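Local coordinates for nuclear transport factor 2 family protein (Rhodopseudomonas palustris, PDB 3DM8) that is of unknown function but has the NTF2-like, SnoaL-type fold and has been proposed to be an isomerase, at residues W35-P40 against L57-Q62; L92-A95 against P100-V103. One frame throughout, in Å; residues are numbered along the deposited sequence.

Contact 1 (W35-P40 against L57-Q62); sequences WAIYGP and LEVCRQ
In the helix-over-sheet core of the NTF2-like fold, Trp35 and Ile37 on strand 33-38 meet Val59 and Cys60 on helix 53-66. The contact is light, burying 121 Å². The strand and helix axes come no nearer than 11.2 Å, so the gap is bridged mainly from the strand side, by the long indole of Trp35 and by Ile37, meeting the short side chains of Val59 and Cys60. Trp35 spans most of it. Its CG stands anti to the backbone N (chi1 170°), which carries the benzo end of the indole out to the helix, where Trp35 CZ2 lies 4.0 Å from Val59 CG1. The same methyl is 4.4 Å from Ile37 CD1, at the end of an extended side chain, so one branch of valine touches both strand residues.

Packing a helix against the concave side of a strongly curved sheet is the hallmark of this family, and large apolar residues on the strand suit that separation of the axes. Cys60 adds a sulfur-aromatic contact: its SG sits obliquely to the indole, 5.1 Å from the centroid of the Trp35 six-membered ring. The same sulfur is 4.2 Å from Trp35 CH2. The buried thiol is small enough to fit beside the indole while Leu25 of helix 23-28 also packs on it.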
loop_
_atom_site.group_PDB
_atom_site.type_symbol
_atom_site.label_atom_id
_atom_site.label_comp_id
_atom_site.label_asym_id
_atom_site.label_seq_id
_atom_site.Cartn_x
_atom_site.Cartn_y
_atom_site.Cartn_z
ATOM N N TRP A 35 0.813 9.724 -12.361
ATOM C CA TRP A 35 1.490 8.544 -11.797
ATOM C C TRP A 35 2.336 8.849 -10.582
ATOM O O TRP A 35 3.002 9.913 -10.493
ATOM C CB TRP A 35 2.426 7.983 -12.893
ATOM C CG TRP A 35 3.435 6.899 -12.584
ATOM C CD1 TRP A 35 4.663 7.041 -11.975
ATOM C CD2 TRP A 35 3.396 5.562 -13.067
ATOM N NE1 TRP A 35 5.331 5.846 -11.981
ATOM C CE2 TRP A 35 4.576 4.923 -12.660
ATOM C CE3 TRP A 35 2.472 4.837 -13.799
ATOM C CZ2 TRP A 35 4.840 3.606 -12.976
ATOM C CZ3 TRP A 35 2.694 3.522 -14.053
ATOM C CH2 TRP A 35 3.855 2.895 -13.654
ATOM N N ALA A 36 2.324 7.927 -9.617
ATOM C CA ALA A 36 3.339 8.011 -8.516
ATOM C C ALA A 36 3.615 6.695 -7.884
ATOM O O ALA A 36 2.713 5.923 -7.549
ATOM C CB ALA A 36 2.934 9.081 -7.410
ATOM N N ILE A 37 4.898 6.440 -7.662
ATOM C CA ILE A 37 5.299 5.308 -6.845
ATOM C C ILE A 37 6.072 5.862 -5.693
ATOM O O ILE A 37 7.039 6.536 -5.905
ATOM C CB ILE A 37 6.213 4.291 -7.575
ATOM C CG1 ILE A 37 5.569 3.716 -8.811
ATOM C CG2 ILE A 37 6.617 3.130 -6.605
ATOM C CD1 ILE A 37 6.629 3.001 -9.700
ATOM N N TYR A 38 5.617 5.596 -4.476
ATOM C CA TYR A 38 6.219 6.232 -3.305
ATOM C C TYR A 38 7.392 5.403 -2.818
ATOM O O TYR A 38 7.241 4.342 -2.243
ATOM C CB TYR A 38 5.190 6.445 -2.182
ATOM C CG TYR A 38 4.092 7.383 -2.632
ATOM C CD1 TYR A 38 2.843 6.893 -2.979
ATOM C CD2 TYR A 38 4.322 8.744 -2.780
ATOM C CE1 TYR A 38 1.856 7.698 -3.418
ATOM C CE2 TYR A 38 3.297 9.582 -3.234
ATOM C CZ TYR A 38 2.065 9.026 -3.559
ATOM O OH TYR A 38 0.995 9.775 -4.007
ATOM N N GLY A 39 8.586 5.952 -2.998
ATOM C CA GLY A 39 9.770 5.292 -2.478
ATOM C C GLY A 39 11.008 6.147 -2.655
ATOM O O GLY A 39 10.931 7.242 -3.198
ATOM N N PRO A 40 12.144 5.659 -2.179
ATOM C CA PRO A 40 13.310 6.519 -2.011
ATOM C C PRO A 40 14.071 6.696 -3.292
ATOM O O PRO A 40 14.772 5.790 -3.740
ATOM C CB PRO A 40 14.174 5.768 -0.996
ATOM C CG PRO A 40 13.753 4.415 -1.001
ATOM C CD PRO A 40 12.318 4.349 -1.548
ATOM N N LEU A 57 6.792 5.753 -19.362
ATOM C CA LEU A 57 7.509 4.738 -20.136
ATOM C C LEU A 57 9.000 4.744 -19.758
ATOM O O LEU A 57 9.643 3.716 -19.682
ATOM C CB LEU A 57 7.312 4.898 -21.634
ATOM C CG LEU A 57 5.921 4.548 -22.153
ATOM C CD1 LEU A 57 5.708 4.871 -23.620
ATOM C CD2 LEU A 57 5.613 3.057 -21.876
ATOM N N GLU A 58 9.542 5.907 -19.454
ATOM C CA GLU A 58 10.930 5.984 -19.012
ATOM C C GLU A 58 11.118 5.285 -17.658
ATOM O O GLU A 58 12.069 4.523 -17.480
ATOM C CB GLU A 58 11.429 7.424 -19.007
ATOM C CG GLU A 58 12.801 7.618 -18.434
ATOM C CD GLU A 58 13.941 6.901 -19.187
ATOM O OE1 GLU A 58 13.755 6.462 -20.363
ATOM O OE2 GLU A 58 15.050 6.865 -18.566
ATOM N N VAL A 59 10.219 5.537 -16.700
ATOM C CA VAL A 59 10.224 4.767 -15.440
ATOM C C VAL A 59 10.252 3.262 -15.722
ATOM O O VAL A 59 11.004 2.512 -15.134
ATOM C CB VAL A 59 9.039 5.150 -14.537
ATOM C CG1 VAL A 59 8.742 4.115 -13.411
ATOM C CG2 VAL A 59 9.239 6.560 -13.980
ATOM N N CYS A 60 9.363 2.817 -16.619
ATOM C CA CYS A 60 9.206 1.405 -16.850
ATOM C C CYS A 60 10.431 0.823 -17.546
ATOM O O CYS A 60 10.779 -0.336 -17.312
ATOM C CB CYS A 60 7.921 1.084 -17.624
ATOM S SG CYS A 60 6.436 1.411 -16.628
ATOM N N ARG A 61 11.104 1.656 -18.332
ATOM C CA ARG A 61 12.349 1.252 -19.038
ATOM C C ARG A 61 13.469 1.028 -18.007
ATOM O O ARG A 61 14.195 0.054 -18.048
ATOM C CB ARG A 61 12.799 2.291 -20.068
ATOM C CG ARG A 61 14.070 1.932 -20.816
ATOM C CD ARG A 61 14.701 3.157 -21.551
ATOM N NE ARG A 61 15.262 4.108 -20.605
ATOM C CZ ARG A 61 16.316 3.842 -19.844
ATOM N NH1 ARG A 61 16.897 2.675 -19.957
ATOM N NH2 ARG A 61 16.788 4.732 -18.976
ATOM N N GLN A 62 13.568 1.964 -17.090
ATOM C CA GLN A 62 14.549 1.870 -16.012
ATOM C C GLN A 62 14.306 0.658 -15.111
ATOM O O GLN A 62 15.231 -0.043 -14.707
ATOM C CB GLN A 62 14.514 3.127 -15.179
ATOM C CG GLN A 62 14.979 4.339 -15.903
ATOM C CD GLN A 62 14.761 5.588 -15.059
ATOM O OE1 GLN A 62 13.642 5.977 -14.766
ATOM N NE2 GLN A 62 15.842 6.203 -14.649
#

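Contact 2 (L92-A95 against P100-V103)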
loop_
_atom_site.group_PDB
_atom_site.type_symbol
_atom_site.label_atom_id
_atom_site.label_comp_id
_atom_site.label_asym_id
_atom_site.label_seq_id
_atom_site.Cartn_x
_atom_site.Cartn_y
_atom_site.Cartn_z
ATOM N N LEU A 92 11.673 -11.123 -7.558
ATOM C CA LEU A 92 12.573 -10.768 -8.633
ATOM C C LEU A 92 14.017 -10.944 -8.355
ATOM O O LEU A 92 14.477 -11.147 -7.216
ATOM C CB LEU A 92 12.307 -9.364 -9.120
ATOM C CG LEU A 92 12.548 -8.326 -8.035
ATOM C CD1 LEU A 92 14.041 -7.880 -7.960
ATOM C CD2 LEU A 92 11.504 -7.136 -8.193
ATOM N N THR A 93 14.755 -10.839 -9.444
ATOM C CA THR A 93 16.180 -10.761 -9.299
ATOM C C THR A 93 16.727 -9.532 -10.026
ATOM O O THR A 93 16.329 -9.162 -11.155
ATOM C CB THR A 93 16.919 -12.084 -9.585
ATOM O OG1 THR A 93 17.860 -11.947 -10.670
ATOM C CG2 THR A 93 15.913 -13.238 -9.879
ATOM N N ALA A 94 17.620 -8.913 -9.295
ATOM C CA ALA A 94 18.323 -7.718 -9.723
ATOM C C ALA A 94 19.345 -7.998 -10.805
ATOM O O ALA A 94 20.160 -8.931 -10.716
ATOM C CB ALA A 94 18.964 -7.065 -8.542
ATOM N N ALA A 95 19.297 -7.162 -11.835
ATOM C CA ALA A 95 20.260 -7.236 -12.925
ATOM C C ALA A 95 21.686 -7.140 -12.420
ATOM O O ALA A 95 22.019 -6.339 -11.554
ATOM C CB ALA A 95 20.002 -6.130 -13.994
ATOM N N PRO A 100 18.356 -11.680 -5.163
ATOM C CA PRO A 100 16.921 -11.854 -5.068
ATOM C C PRO A 100 16.232 -10.899 -4.155
ATOM O O PRO A 100 16.657 -10.639 -3.025
ATOM C CB PRO A 100 16.744 -13.264 -4.494
ATOM C CG PRO A 100 18.049 -13.837 -4.376
ATOM C CD PRO A 100 19.077 -12.776 -4.505
ATOM N N ILE A 101 15.112 -10.417 -4.640
ATOM C CA ILE A 101 14.391 -9.436 -3.896
ATOM C C ILE A 101 12.910 -9.738 -4.010
ATOM O O ILE A 101 12.441 -10.071 -5.060
ATOM C CB ILE A 101 14.690 -8.015 -4.410
ATOM C CG1 ILE A 101 16.179 -7.673 -4.230
ATOM C CG2 ILE A 101 13.726 -6.991 -3.719
ATOM C CD1 ILE A 101 16.577 -6.387 -4.927
ATOM N N SER A 102 12.228 -9.676 -2.883
ATOM C CA SER A 102 10.742 -9.789 -2.850
ATOM C C SER A 102 10.173 -8.429 -2.504
ATOM O O SER A 102 10.667 -7.759 -1.585
ATOM C CB SER A 102 10.348 -10.883 -1.847
ATOM O OG SER A 102 8.966 -10.892 -1.542
ATOM N N VAL A 103 9.166 -7.996 -3.253
ATOM C CA VAL A 103 8.566 -6.665 -3.100
ATOM C C VAL A 103 7.071 -6.799 -2.907
ATOM O O VAL A 103 6.408 -7.396 -3.739
ATOM C CB VAL A 103 8.825 -5.813 -4.352
ATOM C CG1 VAL A 103 8.321 -4.400 -4.153
ATOM C CG2 VAL A 103 10.329 -5.778 -4.668
#
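Strands 92-94 and 100-103 run antiparallel with a marked twist, their N-to-C directions 131° apart, and Leu92 faces Ile101 as a hydrogen-bonded pair. The two bonds are nearly equal and straight. Leu92 N, the donor of the first, lies 2.8 Å from Ile101 O and almost in line with that carbonyl. In the return bond Ile101 N is 2.8 Å from Leu92 O, the donor tilted from the carbonyl plane. The next pair, Thr93 with Pro100, is non-hydrogen-bonded, a place where proline's missing N-H costs the ladder nothing. Pro100 instead offers its CA hydrogen to the carbonyl that Ile101 already uses, with Pro100 CA 3.3 Å from Leu92 O.

Leu92 and Ile101 project from the same face of the sheet and lie side by side. With chi1 at 63°, Leu92 holds CG between its backbone N and carbonyl carbon, and the branch leans over the neighbouring strand. Leu92 CG comes 3.5 Å from Ile101 O. Leu92 CD1 rests 3.6 Å from Ile101 CB, and the other methyl, Leu92 CD2, crosses to Val103 CG2. A branched, flexible leucine can thus touch two beta-branched residues, whose shape suits extended backbone. Cutting Leu92 back to an alanine is likely to leave a gap on this face beside Ile101 CB and Val103 CG2, although the backbone bonds could remain. Ala94 CB makes a looser contact with Ile101 CD1.

Leu128 of helix 125-133 also packs on both Ile101 and Val103, while Leu92 touches Val67 of strand 67-79. Paired main chains joined by a short connection, with apolar residues gathered on one face, make this the loop end of a beta hairpin, formed by strands 83-94 and 100-112 of the NTF2-like sheet.

Overall arrangement
From the N terminus, the chain passes through helices 5-19 and 23-28 before strand 33-38; contact 1 then closes a loop through strand 48-51 and brings helix 53-66 back over the sheet. Strand 67-79 follows, and contact 2, between strands 83-94 and 100-112, closes a much shorter loop, with four residues between its segments. The two loops are in series, neither enclosing nor crossing the other. The centres of the two contacts lie about 16 Å apart and their nearest atoms about 8 Å, so they do not touch. Both reach the same mixed sheet: contact 1 fastens a helix to it, whereas contact 2 joins neighbouring strands within it, with strand 115-123 lying between 33-38 and 100-112.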